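Local atomic coordinates of pyridoxal kinase (PDB entry 3H74), a protein that probably phosphorylates pyridoxal at the expense of ATP to make pyridoxal 5'-phosphate, as a kinase of the ribokinase clan. Residues A[59-64]-A[90-95]; A[76-81]-A[94-99]; A[157-162]-A[181-186]; A[189-194]-A[199-204]. All coordinates share one frame; numbering follows the deposited sequence.

Contact 1. Residues A[59-64]-A[90-95]; sequences TWLPQV and QQITTY
Pro62 and Gln91 meet with their side chains crossed at about a right angle. The CB-CG edge of the proline ring lies over the flat amide of the glutamine. CG of Pro62 sits almost straight above the amide carbon, 3.5 Å from Gln91 CD. CB of Pro62 lies next to the oxygen, 3.5 Å from Gln91 OE1. The nitrogen is about as close, with Gln91 NE2 3.6 Å from Pro62 CG. In the glutamine, CG stands beside the backbone N (chi1 -71°), and one bend at chi2 (-84°) turns the amide across the proline. With an alanine here the amide is gone, and Pro62 CB and CG would probably lose their cover, a gap opening at the outer side of the interface.

Deeper in, Leu61 meets Ile92. CD2 of Leu61 touches the outer half of the isoleucine chain, 4.1 Å from Ile92 CG1 and equally far from Ile92 CD1. These two side chains run at a slant to each other. Leu61 also packs on Leu37 of strand 32-42, and Ile92 packs on Leu131 of helix 122-131. One helical turn beyond Gln91, the ring of Tyr95 stacks with Phe65.

The contact therefore joins the first turn of helix 61-70 to the middle of helix 86-98. It has an aliphatic inner part and a more exposed outer part, where a polar amide serves as a flat packing surface. Both parts rest on van der Waals contact, with neither a bond between polar groups nor a charge pair linking the two segments.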
loop_
_atom_site.group_PDB
_atom_site.type_symbol
_atom_site.label_atom_id
_atom_site.label_comp_id
_atom_site.label_asym_id
_atom_site.label_seq_id
_atom_site.Cartn_x
_atom_site.Cartn_y
_atom_site.Cartn_z
ATOM N N THR A 59 8.120 -5.664 -20.014
ATOM C CA THR A 59 9.350 -5.365 -20.760
ATOM C C THR A 59 9.753 -3.897 -20.666
ATOM O O THR A 59 10.856 -3.539 -21.069
ATOM C CB THR A 59 9.270 -5.776 -22.263
ATOM O OG1 THR A 59 8.319 -4.962 -22.954
ATOM C CG2 THR A 59 8.903 -7.237 -22.418
ATOM N N TRP A 60 8.863 -3.054 -20.132
ATOM C CA TRP A 60 9.147 -1.627 -19.983
ATOM C C TRP A 60 9.880 -1.306 -18.678
ATOM O O TRP A 60 10.862 -0.568 -18.708
ATOM C CB TRP A 60 7.865 -0.792 -20.123
ATOM C CG TRP A 60 8.072 0.704 -20.009
ATOM C CD1 TRP A 60 8.769 1.523 -20.871
ATOM C CD2 TRP A 60 7.538 1.560 -18.994
ATOM N NE1 TRP A 60 8.704 2.829 -20.441
ATOM C CE2 TRP A 60 7.952 2.880 -19.294
ATOM C CE3 TRP A 60 6.752 1.341 -17.856
ATOM C CZ2 TRP A 60 7.611 3.975 -18.482
ATOM C CZ3 TRP A 60 6.424 2.427 -17.046
ATOM C CH2 TRP A 60 6.858 3.720 -17.360
ATOM N N LEU A 61 9.422 -1.834 -17.536
ATOM C CA LEU A 61 10.080 -1.509 -16.263
ATOM C C LEU A 61 11.596 -1.750 -16.262
ATOM O O LEU A 61 12.337 -0.921 -15.743
ATOM C CB LEU A 61 9.419 -2.193 -15.052
ATOM C CG LEU A 61 8.538 -1.279 -14.196
ATOM C CD1 LEU A 61 7.329 -0.806 -14.977
ATOM C CD2 LEU A 61 8.106 -1.965 -12.902
ATOM N N PRO A 62 12.067 -2.882 -16.838
ATOM C CA PRO A 62 13.526 -3.040 -16.883
ATOM C C PRO A 62 14.233 -1.897 -17.616
ATOM O O PRO A 62 15.318 -1.481 -17.211
ATOM C CB PRO A 62 13.713 -4.374 -17.620
ATOM C CG PRO A 62 12.430 -5.115 -17.425
ATOM C CD PRO A 62 11.373 -4.056 -17.407
ATOM N N GLN A 63 13.612 -1.394 -18.677
ATOM C CA GLN A 63 14.167 -0.265 -19.417
ATOM C C GLN A 63 14.129 1.029 -18.617
ATOM O O GLN A 63 15.038 1.849 -18.696
ATOM C CB GLN A 63 13.409 -0.072 -20.714
ATOM C CG GLN A 63 13.360 -1.293 -21.612
ATOM C CD GLN A 63 12.640 -0.989 -22.896
ATOM O OE1 GLN A 63 12.996 -0.052 -23.614
ATOM N NE2 GLN A 63 11.597 -1.765 -23.183
ATOM N N VAL A 64 13.043 1.225 -17.870
ATOM C CA VAL A 64 12.933 2.374 -16.967
ATOM C C VAL A 64 14.064 2.346 -15.941
ATOM O O VAL A 64 14.784 3.324 -15.788
ATOM C CB VAL A 64 11.568 2.398 -16.232
ATOM C CG1 VAL A 64 11.517 3.533 -15.217
ATOM C CG2 VAL A 64 10.434 2.545 -17.226
ATOM N N GLN A 90 10.674 -9.157 -9.147
ATOM C CA GLN A 90 12.118 -9.387 -9.149
ATOM C C GLN A 90 12.896 -8.168 -9.632
ATOM O O GLN A 90 13.889 -7.782 -9.027
ATOM C CB GLN A 90 12.460 -10.616 -9.993
ATOM C CG GLN A 90 11.918 -11.910 -9.410
ATOM C CD GLN A 90 12.026 -13.091 -10.361
ATOM O OE1 GLN A 90 12.215 -12.925 -11.564
ATOM N NE2 GLN A 90 11.892 -14.294 -9.819
ATOM N N GLN A 91 12.415 -7.554 -10.709
ATOM C CA GLN A 91 13.037 -6.346 -11.250
ATOM C C GLN A 91 13.039 -5.213 -10.234
ATOM O O GLN A 91 14.051 -4.547 -10.024
ATOM C CB GLN A 91 12.303 -5.897 -12.507
ATOM C CG GLN A 91 12.532 -6.804 -13.715
ATOM C CD GLN A 91 13.819 -6.485 -14.478
ATOM O OE1 GLN A 91 14.416 -5.416 -14.311
ATOM N NE2 GLN A 91 14.243 -7.411 -15.325
ATOM N N ILE A 92 11.887 -4.994 -9.599
ATOM C CA ILE A 92 11.767 -3.960 -8.570
ATOM C C ILE A 92 12.697 -4.242 -7.383
ATOM O O ILE A 92 13.388 -3.346 -6.906
ATOM C CB ILE A 92 10.297 -3.774 -8.111
ATOM C CG1 ILE A 92 9.455 -3.231 -9.267
ATOM C CG2 ILE A 92 10.210 -2.862 -6.871
ATOM C CD1 ILE A 92 7.954 -3.320 -9.036
ATOM N N THR A 93 12.724 -5.498 -6.936
ATOM C CA THR A 93 13.548 -5.883 -5.786
ATOM C C THR A 93 15.018 -5.488 -5.991
ATOM O O THR A 93 15.629 -4.858 -5.128
ATOM C CB THR A 93 13.430 -7.395 -5.474
ATOM O OG1 THR A 93 12.064 -7.723 -5.187
ATOM C CG2 THR A 93 14.287 -7.774 -4.265
ATOM N N THR A 94 15.572 -5.823 -7.151
ATOM C CA THR A 94 16.989 -5.529 -7.384
ATOM C C THR A 94 17.244 -4.035 -7.601
ATOM O O THR A 94 18.274 -3.510 -7.162
ATOM C CB THR A 94 17.589 -6.330 -8.542
ATOM O OG1 THR A 94 17.013 -5.881 -9.769
ATOM C CG2 THR A 94 17.350 -7.830 -8.361
ATOM N N TYR A 95 16.298 -3.342 -8.240
ATOM C CA TYR A 95 16.439 -1.901 -8.419
ATOM C C TYR A 95 16.495 -1.180 -7.071
ATOM O O TYR A 95 17.346 -0.319 -6.843
ATOM C CB TYR A 95 15.345 -1.299 -9.316
ATOM C CG TYR A 95 15.567 0.176 -9.479
ATOM C CD1 TYR A 95 16.622 0.648 -10.261
ATOM C CD2 TYR A 95 14.777 1.109 -8.799
ATOM C CE1 TYR A 95 16.860 1.995 -10.397
ATOM C CE2 TYR A 95 15.013 2.465 -8.932
ATOM C CZ TYR A 95 16.060 2.901 -9.723
ATOM O OH TYR A 95 16.298 4.241 -9.843
#

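Contact 2. Residues A[76-81]-A[94-99]; sequences DQALIG and TYLEQQ
Ala78 is the first residue of 76-81 to meet Leu96 of helix 86-98. Its methyl points toward the helix, and CB lies 3.9 Å from Leu96 CD2. The backbones stay well apart here, with 8.2 Å between Ala78 CA and Leu96 CA. The short alanine does not bridge that space alone, and the leucine reaches in to meet it. Ala78 also packs on Leu7 and Leu104, which belong to the strands on its two flanks, 4-13 and 103-106.

Leu79 follows and turns away from the helix, toward the other face of the sheet. Ile80 points back toward the helix. Its CG1 stands beside the backbone N (chi1 -45°) and approaches Leu96 CD1 at 4.1 Å. The two chains meet end-on.

Leu96 thus gives one methyl to each strand residue. Its CG lies beside the backbone N (chi1 -65°), and with chi2 at 170° the fork is turned so that CD2 faces Ala78 and CD1 faces Ile80. Leu96 also touches Leu101 and Leu104, so the same side chain spans from strand 77-80 to strand 103-106.

The pairing joins strand and helix of a beta-alpha-beta unit, strand 77-80, helix 86-98 and strand 103-106. It is part of the layer where helices cover the central sheet. All three touching residues are buried and wholly aliphatic at their tips. Cohesion here rests on the shape and apolar character of alanine, isoleucine and leucine, with no polar group of the side chains to satisfy.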
loop_
_atom_site.group_PDB
_atom_site.type_symbol
_atom_site.label_atom_id
_atom_site.label_comp_id
_atom_site.label_asym_id
_atom_site.label_seq_id
_atom_site.Cartn_x
_atom_site.Cartn_y
_atom_site.Cartn_z
ATOM N N ASP A 76 14.796 9.169 -2.413
ATOM C CA ASP A 76 14.887 9.164 -0.958
ATOM C C ASP A 76 14.034 8.055 -0.354
ATOM O O ASP A 76 14.473 7.330 0.543
ATOM C CB ASP A 76 14.478 10.526 -0.404
ATOM C CG ASP A 76 15.367 11.644 -0.908
ATOM O OD1 ASP A 76 16.582 11.603 -0.604
ATOM O OD2 ASP A 76 14.862 12.552 -1.604
ATOM N N GLN A 77 12.816 7.918 -0.870
ATOM C CA GLN A 77 11.854 6.969 -0.348
ATOM C C GLN A 77 11.194 6.204 -1.487
ATOM O O GLN A 77 11.216 6.655 -2.639
ATOM C CB GLN A 77 10.765 7.701 0.431
ATOM C CG GLN A 77 11.232 8.455 1.666
ATOM C CD GLN A 77 11.403 9.947 1.448
ATOM O OE1 GLN A 77 11.078 10.494 0.391
ATOM N NE2 GLN A 77 11.886 10.620 2.473
ATOM N N ALA A 78 10.585 5.066 -1.162
ATOM C CA ALA A 78 9.809 4.311 -2.138
ATOM C C ALA A 78 8.610 3.666 -1.483
ATOM O O ALA A 78 8.691 3.190 -0.340
ATOM C CB ALA A 78 10.664 3.250 -2.810
ATOM N N LEU A 79 7.507 3.671 -2.231
ATOM C CA LEU A 79 6.292 2.960 -1.883
ATOM C C LEU A 79 5.966 2.036 -3.042
ATOM O O LEU A 79 5.861 2.483 -4.191
ATOM C CB LEU A 79 5.137 3.940 -1.664
ATOM C CG LEU A 79 3.717 3.372 -1.604
ATOM C CD1 LEU A 79 3.541 2.408 -0.437
ATOM C CD2 LEU A 79 2.703 4.494 -1.522
ATOM N N ILE A 80 5.802 0.754 -2.744
ATOM C CA ILE A 80 5.445 -0.222 -3.773
ATOM C C ILE A 80 4.068 -0.770 -3.455
ATOM O O ILE A 80 3.855 -1.308 -2.357
ATOM C CB ILE A 80 6.458 -1.409 -3.861
ATOM C CG1 ILE A 80 7.918 -0.923 -3.833
ATOM C CG2 ILE A 80 6.146 -2.293 -5.062
ATOM C CD1 ILE A 80 8.332 0.024 -4.962
ATOM N N GLY A 81 3.137 -0.608 -4.389
ATOM C CA GLY A 81 1.807 -1.197 -4.278
ATOM C C GLY A 81 1.687 -2.386 -5.210
ATOM O O GLY A 81 2.641 -3.134 -5.394
ATOM N N THR A 94 15.572 -5.823 -7.151
ATOM C CA THR A 94 16.989 -5.529 -7.384
ATOM C C THR A 94 17.244 -4.035 -7.601
ATOM O O THR A 94 18.274 -3.510 -7.162
ATOM C CB THR A 94 17.589 -6.330 -8.542
ATOM O OG1 THR A 94 17.013 -5.881 -9.769
ATOM C CG2 THR A 94 17.350 -7.830 -8.361
ATOM N N TYR A 95 16.298 -3.342 -8.240
ATOM C CA TYR A 95 16.439 -1.901 -8.419
ATOM C C TYR A 95 16.495 -1.180 -7.071
ATOM O O TYR A 95 17.346 -0.319 -6.843
ATOM C CB TYR A 95 15.345 -1.299 -9.316
ATOM C CG TYR A 95 15.567 0.176 -9.479
ATOM C CD1 TYR A 95 16.622 0.648 -10.261
ATOM C CD2 TYR A 95 14.777 1.109 -8.799
ATOM C CE1 TYR A 95 16.860 1.995 -10.397
ATOM C CE2 TYR A 95 15.013 2.465 -8.932
ATOM C CZ TYR A 95 16.060 2.901 -9.723
ATOM O OH TYR A 95 16.298 4.241 -9.843
ATOM N N LEU A 96 15.592 -1.553 -6.170
ATOM C CA LEU A 96 15.554 -0.946 -4.841
ATOM C C LEU A 96 16.858 -1.190 -4.078
ATOM O O LEU A 96 17.350 -0.303 -3.376
ATOM C CB LEU A 96 14.357 -1.467 -4.046
ATOM C CG LEU A 96 12.974 -1.106 -4.598
ATOM C CD1 LEU A 96 11.901 -1.900 -3.850
ATOM C CD2 LEU A 96 12.696 0.397 -4.548
ATOM N N GLU A 97 17.407 -2.389 -4.238
ATOM C CA GLU A 97 18.676 -2.767 -3.607
ATOM C C GLU A 97 19.854 -1.908 -4.091
ATOM O O GLU A 97 20.814 -1.696 -3.341
ATOM C CB GLU A 97 18.952 -4.260 -3.828
ATOM C CG GLU A 97 20.208 -4.820 -3.126
ATOM C CD GLU A 97 20.277 -4.504 -1.637
ATOM O OE1 GLU A 97 19.302 -4.785 -0.901
ATOM O OE2 GLU A 97 21.325 -3.983 -1.196
ATOM N N GLN A 98 19.776 -1.410 -5.330
ATOM C CA GLN A 98 20.800 -0.503 -5.880
ATOM C C GLN A 98 20.755 0.867 -5.222
ATOM O O GLN A 98 21.727 1.621 -5.271
ATOM C CB GLN A 98 20.604 -0.282 -7.381
ATOM C CG GLN A 98 20.820 -1.466 -8.292
ATOM C CD GLN A 98 20.441 -1.140 -9.737
ATOM O OE1 GLN A 98 20.160 -2.035 -10.526
ATOM N NE2 GLN A 98 20.417 0.147 -10.079
ATOM N N GLN A 99 19.606 1.211 -4.646
ATOM C CA GLN A 99 19.424 2.525 -4.053
ATOM C C GLN A 99 19.893 2.538 -2.600
ATOM O O GLN A 99 20.255 1.497 -2.045
ATOM C CB GLN A 99 17.954 2.966 -4.157
ATOM C CG GLN A 99 17.293 2.755 -5.533
ATOM C CD GLN A 99 18.180 3.122 -6.721
ATOM O OE1 GLN A 99 18.478 2.279 -7.570
ATOM N NE2 GLN A 99 18.598 4.382 -6.786
#

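Contact 3. Residues A[157-162]-A[181-186]; sequences PDLEVI and VQRADQ
Leu159 meets Val181 and Arg183 from the first turn of helix 159-167. Its CB leaves the backbone toward the strand but is still too far off to touch it. CG lies beside the backbone N (chi1 -64°) and carries the side chain onward. Leu159 CG too stays back, 5.1 Å from Val181 CG1. The methyls make the contact. CD1 comes 4.1 Å from Val181 CG1, and the two side chains meet at their ends. CD2 approaches the second methyl of the same valine, 4.2 Å from Val181 CG2. CD1 also touches the end of Arg183, 4.2 Å from its NH2.

Arg183 reaches Leu159 because it is stretched out, with chi2 to chi4 all close to 180°. Its charge has no close mate across the contact: Glu160 OE2 is 6.8 Å from Arg183 NH2, too far for a salt bridge. Asp158 is the N-cap of the helix, its OD1 accepting from Glu160 N at 3.0 Å.

The contact lies at the surface, where the start of helix 159-167 rests on the end of strand 178-183. Leu159 packs further on Ala190 of strand 186-192 and on Ile178. Arg183 leans on Tyr200 of strand 198-204. The helix thus covers a face of the three-stranded antiparallel sheet, at the strand end that leads into the type II' turn from Arg183 to Gln186.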
loop_
_atom_site.group_PDB
_atom_site.type_symbol
_atom_site.label_atom_id
_atom_site.label_comp_id
_atom_site.label_asym_id
_atom_site.label_seq_id
_atom_site.Cartn_x
_atom_site.Cartn_y
_atom_site.Cartn_z
ATOM N N PRO A 157 -6.824 -14.094 13.196
ATOM C CA PRO A 157 -5.635 -14.806 13.672
ATOM C C PRO A 157 -5.131 -14.244 14.998
ATOM O O PRO A 157 -5.437 -13.099 15.352
ATOM C CB PRO A 157 -4.607 -14.550 12.565
ATOM C CG PRO A 157 -5.028 -13.247 11.966
ATOM C CD PRO A 157 -6.530 -13.260 12.015
ATOM N N ASP A 158 -4.371 -15.064 15.721
ATOM C CA ASP A 158 -3.725 -14.658 16.958
ATOM C C ASP A 158 -2.550 -13.757 16.610
ATOM O O ASP A 158 -1.531 -14.218 16.093
ATOM C CB ASP A 158 -3.254 -15.891 17.743
ATOM C CG ASP A 158 -2.762 -15.552 19.139
ATOM O OD1 ASP A 158 -2.449 -14.377 19.418
ATOM O OD2 ASP A 158 -2.694 -16.482 19.974
ATOM N N LEU A 159 -2.712 -12.469 16.900
ATOM C CA LEU A 159 -1.705 -11.455 16.582
ATOM C C LEU A 159 -0.374 -11.701 17.293
ATOM O O LEU A 159 0.688 -11.351 16.774
ATOM C CB LEU A 159 -2.242 -10.052 16.888
ATOM C CG LEU A 159 -3.454 -9.591 16.066
ATOM C CD1 LEU A 159 -4.021 -8.293 16.622
ATOM C CD2 LEU A 159 -3.117 -9.448 14.578
ATOM N N GLU A 160 -0.438 -12.327 18.469
ATOM C CA GLU A 160 0.762 -12.699 19.226
ATOM C C GLU A 160 1.593 -13.773 18.509
ATOM O O GLU A 160 2.776 -13.943 18.799
ATOM C CB GLU A 160 0.386 -13.186 20.636
ATOM C CG GLU A 160 -0.507 -12.227 21.432
ATOM C CD GLU A 160 0.253 -11.069 22.054
ATOM O OE1 GLU A 160 1.502 -11.107 22.092
ATOM O OE2 GLU A 160 -0.404 -10.113 22.520
ATOM N N VAL A 161 0.966 -14.501 17.586
ATOM C CA VAL A 161 1.656 -15.533 16.810
ATOM C C VAL A 161 2.010 -15.044 15.394
ATOM O O VAL A 161 3.153 -15.189 14.948
ATOM C CB VAL A 161 0.847 -16.863 16.763
ATOM C CG1 VAL A 161 1.505 -17.876 15.842
ATOM C CG2 VAL A 161 0.693 -17.454 18.163
ATOM N N ILE A 162 1.036 -14.455 14.701
ATOM C CA ILE A 162 1.230 -14.066 13.298
ATOM C C ILE A 162 2.164 -12.863 13.106
ATOM O O ILE A 162 2.988 -12.860 12.189
ATOM C CB ILE A 162 -0.128 -13.924 12.531
ATOM C CG1 ILE A 162 0.099 -13.841 11.015
ATOM C CG2 ILE A 162 -0.966 -12.753 13.047
ATOM C CD1 ILE A 162 -1.108 -14.276 10.187
ATOM N N VAL A 181 -7.515 -5.120 11.042
ATOM C CA VAL A 181 -7.839 -5.773 12.297
ATOM C C VAL A 181 -9.067 -5.106 12.900
ATOM O O VAL A 181 -9.101 -3.887 13.068
ATOM C CB VAL A 181 -6.655 -5.725 13.286
ATOM C CG1 VAL A 181 -7.048 -6.314 14.635
ATOM C CG2 VAL A 181 -5.462 -6.483 12.728
ATOM N N GLN A 182 -10.072 -5.919 13.212
ATOM C CA GLN A 182 -11.296 -5.434 13.825
ATOM C C GLN A 182 -11.301 -5.705 15.318
ATOM O O GLN A 182 -10.956 -6.806 15.762
ATOM C CB GLN A 182 -12.519 -6.046 13.140
ATOM C CG GLN A 182 -12.675 -5.553 11.710
ATOM C CD GLN A 182 -13.893 -6.098 11.003
ATOM O OE1 GLN A 182 -13.783 -6.700 9.936
ATOM N NE2 GLN A 182 -15.064 -5.880 11.581
ATOM N N ARG A 183 -11.653 -4.686 16.089
ATOM C CA ARG A 183 -11.827 -4.819 17.527
ATOM C C ARG A 183 -13.103 -4.102 17.881
ATOM O O ARG A 183 -13.195 -2.874 17.736
ATOM C CB ARG A 183 -10.656 -4.213 18.295
ATOM C CG ARG A 183 -9.413 -5.070 18.283
ATOM C CD ARG A 183 -8.400 -4.554 19.264
ATOM N NE ARG A 183 -7.190 -5.371 19.265
ATOM C CZ ARG A 183 -6.121 -5.125 20.014
ATOM N NH1 ARG A 183 -6.102 -4.077 20.830
ATOM N NH2 ARG A 183 -5.065 -5.925 19.941
ATOM N N ALA A 184 -14.076 -4.880 18.351
ATOM C CA ALA A 184 -15.438 -4.413 18.545
ATOM C C ALA A 184 -15.907 -3.661 17.294
ATOM O O ALA A 184 -15.951 -4.235 16.201
ATOM C CB ALA A 184 -15.551 -3.551 19.805
ATOM N N ASP A 185 -16.288 -2.396 17.463
ATOM C CA ASP A 185 -16.762 -1.588 16.340
ATOM C C ASP A 185 -15.686 -0.810 15.570
ATOM O O ASP A 185 -16.019 0.026 14.725
ATOM C CB ASP A 185 -17.864 -0.645 16.835
ATOM C CG ASP A 185 -17.460 0.130 18.061
ATOM O OD1 ASP A 185 -16.282 0.524 18.181
ATOM O OD2 ASP A 185 -18.340 0.340 18.916
ATOM N N GLN A 186 -14.415 -1.091 15.871
ATOM C CA GLN A 186 -13.286 -0.402 15.237
ATOM C C GLN A 186 -12.633 -1.277 14.177
ATOM O O GLN A 186 -12.707 -2.505 14.235
ATOM C CB GLN A 186 -12.240 -0.007 16.283
ATOM C CG GLN A 186 -12.814 0.692 17.513
ATOM C CD GLN A 186 -13.064 2.172 17.302
ATOM O OE1 GLN A 186 -14.194 2.650 17.438
ATOM N NE2 GLN A 186 -12.011 2.910 16.979
#

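Contact 4. Residues A[189-194]-A[199-204]; sequences CAWLDE and QYCGAR
Trp191 has its CG between the backbone N and the carbonyl carbon (chi1 75°), and this swings the indole over its partner Gln199. CB of Gln199 lies 3.6 Å from the centroid of the six-membered ring, 13° off its normal, a CH-pi contact. Past CB the glutamine bends (chi2 -60°), and NE2 bonds to Asp193 OD2 at 2.9 Å, from above the carboxylate plane. Cys201 SG comes to the same ring obliquely, 3.9 Å from Trp191 CZ3.

The backbones pair as antiparallel strands. Gln199 N to Trp191 O is short and nearly straight, at 2.7 Å. Cys189 and Cys201 form the other hydrogen-bonded pair, with Cys189 N 2.9 Å from Cys201 O. Ala190 and Tyr200 lie between them on the opposite face, where Tyr200 OH bonds to Val181 O.

Were Trp191 an alanine, Gln199 CB and Cys201 SG would probably be left without their aromatic partner, and a gap would be likely toward Leu231 and Leu235 of helix 231-251. The whole is a beta hairpin, strands 186-192 and 198-204, extended by strand 178-183 into an antiparallel sheet.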
loop_
_atom_site.group_PDB
_atom_site.type_symbol
_atom_site.label_atom_id
_atom_site.label_comp_id
_atom_site.label_asym_id
_atom_site.label_seq_id
_atom_site.Cartn_x
_atom_site.Cartn_y
_atom_site.Cartn_z
ATOM N N CYS A 189 -5.100 -0.866 12.479
ATOM C CA CYS A 189 -3.784 -1.457 12.290
ATOM C C CYS A 189 -3.249 -2.061 13.575
ATOM O O CYS A 189 -3.376 -1.480 14.656
ATOM C CB CYS A 189 -2.812 -0.383 11.795
ATOM S SG CYS A 189 -3.168 0.257 10.139
ATOM N N ALA A 190 -2.630 -3.226 13.440
ATOM C CA ALA A 190 -1.942 -3.860 14.558
ATOM C C ALA A 190 -0.494 -4.100 14.198
ATOM O O ALA A 190 -0.184 -4.461 13.063
ATOM C CB ALA A 190 -2.615 -5.164 14.931
ATOM N N TRP A 191 0.390 -3.911 15.171
ATOM C CA TRP A 191 1.825 -4.075 14.961
ATOM C C TRP A 191 2.510 -4.339 16.302
ATOM O O TRP A 191 1.901 -4.165 17.365
ATOM C CB TRP A 191 2.414 -2.828 14.281
ATOM C CG TRP A 191 2.570 -1.658 15.195
ATOM C CD1 TRP A 191 3.731 -1.217 15.755
ATOM C CD2 TRP A 191 1.539 -0.772 15.661
ATOM N NE1 TRP A 191 3.492 -0.126 16.545
ATOM C CE2 TRP A 191 2.155 0.169 16.509
ATOM C CE3 TRP A 191 0.155 -0.683 15.448
ATOM C CZ2 TRP A 191 1.445 1.191 17.139
ATOM C CZ3 TRP A 191 -0.555 0.333 16.086
ATOM C CH2 TRP A 191 0.093 1.256 16.916
ATOM N N LEU A 192 3.776 -4.747 16.246
ATOM C CA LEU A 192 4.564 -4.969 17.458
ATOM C C LEU A 192 5.388 -3.738 17.785
ATOM O O LEU A 192 6.074 -3.201 16.917
ATOM C CB LEU A 192 5.496 -6.170 17.280
ATOM C CG LEU A 192 4.882 -7.555 17.062
ATOM C CD1 LEU A 192 5.975 -8.553 16.718
ATOM C CD2 LEU A 192 4.070 -8.028 18.262
ATOM N N ASP A 193 5.341 -3.300 19.016
ATOM C CA ASP A 193 6.229 -2.274 19.504
ATOM C C ASP A 193 7.618 -2.841 19.758
ATOM O O ASP A 193 7.842 -4.006 19.611
ATOM C CB ASP A 193 5.635 -1.518 20.723
ATOM C CG ASP A 193 5.564 -2.343 22.001
ATOM O OD1 ASP A 193 6.126 -3.370 22.095
ATOM O OD2 ASP A 193 4.861 -1.877 22.856
ATOM N N GLU A 194 8.527 -1.962 20.151
ATOM C CA GLU A 194 9.896 -2.364 20.386
ATOM C C GLU A 194 10.069 -3.451 21.450
ATOM O O GLU A 194 11.010 -4.190 21.413
ATOM C CB GLU A 194 10.675 -1.160 20.792
ATOM C CG GLU A 194 10.967 -0.287 19.705
ATOM C CD GLU A 194 12.378 0.254 19.849
ATOM O OE1 GLU A 194 12.830 0.362 20.980
ATOM O OE2 GLU A 194 13.065 0.410 18.829
ATOM N N GLN A 199 0.389 -3.756 19.565
ATOM C CA GLN A 199 -0.296 -2.482 19.657
ATOM C C GLN A 199 -1.378 -2.404 18.589
ATOM O O GLN A 199 -1.314 -3.089 17.567
ATOM C CB GLN A 199 0.690 -1.320 19.515
ATOM C CG GLN A 199 1.782 -1.266 20.589
ATOM C CD GLN A 199 1.239 -1.136 22.006
ATOM O OE1 GLN A 199 0.135 -0.628 22.228
ATOM N NE2 GLN A 199 2.018 -1.598 22.975
ATOM N N TYR A 200 -2.371 -1.578 18.826
ATOM C CA TYR A 200 -3.480 -1.399 17.899
ATOM C C TYR A 200 -3.929 0.009 17.872
ATOM O O TYR A 200 -4.026 0.663 18.867
ATOM C CB TYR A 200 -4.653 -2.291 18.322
ATOM C CG TYR A 200 -5.925 -2.180 17.492
ATOM C CD1 TYR A 200 -6.090 -2.939 16.349
ATOM C CD2 TYR A 200 -6.947 -1.359 17.848
ATOM C CE1 TYR A 200 -7.221 -2.861 15.589
ATOM C CE2 TYR A 200 -8.083 -1.317 17.112
ATOM C CZ TYR A 200 -8.218 -2.053 15.972
ATOM O OH TYR A 200 -9.353 -1.961 15.234
ATOM N N CYS A 201 -4.259 0.494 16.725
ATOM C CA CYS A 201 -5.057 1.675 16.677
ATOM C C CYS A 201 -6.034 1.556 15.537
ATOM O O CYS A 201 -5.767 1.005 14.547
ATOM C CB CYS A 201 -4.239 2.902 16.539
ATOM S SG CYS A 201 -3.272 2.975 15.152
ATOM N N GLY A 202 -7.197 2.094 15.777
ATOM C CA GLY A 202 -8.252 2.024 14.803
ATOM C C GLY A 202 -9.215 3.215 14.807
ATOM O O GLY A 202 -9.012 4.164 15.455
ATOM N N ALA A 203 -10.229 3.109 14.004
ATOM C CA ALA A 203 -11.259 4.116 13.951
ATOM C C ALA A 203 -12.576 3.370 13.801
ATOM O O ALA A 203 -12.602 2.217 13.361
ATOM C CB ALA A 203 -11.018 5.061 12.782
ATOM N N ARG A 204 -13.673 4.017 14.177
ATOM C CA ARG A 204 -14.978 3.373 14.130
ATOM C C ARG A 204 -15.348 3.010 12.691
ATOM O O ARG A 204 -15.355 3.870 11.812
ATOM C CB ARG A 204 -16.015 4.291 14.768
ATOM C CG ARG A 204 -17.371 3.644 15.015
ATOM C CD ARG A 204 -18.260 4.516 15.917
ATOM N NE ARG A 204 -17.665 4.708 17.240
ATOM C CZ ARG A 204 -18.073 4.107 18.358
ATOM N NH1 ARG A 204 -19.123 3.293 18.349
ATOM N NH2 ARG A 204 -17.445 4.349 19.497
#

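In the fold
From the N terminus, contact 1 opens at 59-64 and contact 2 at 76-81. Both close on helix 86-98, contact 1 first, so their loops overlap and cross rather than nest. They share Thr94 and Tyr95, and Ile92 CG2 touches Ile80 CD1. Contact 1 ties helix 61-70 to helix 86-98, and contact 2 ties that helix to the central sheet. Contact 3 opens and closes later, joining helix 159-167 to strand 178-183. Contact 4 follows in series as a short hairpin. Contacts 3 and 4 meet in the small antiparallel sheet, where Asp185 forms a salt bridge with Arg204. Their centres lie about 36 Å and about 33 Å from that of contact 1, across the chain's centre.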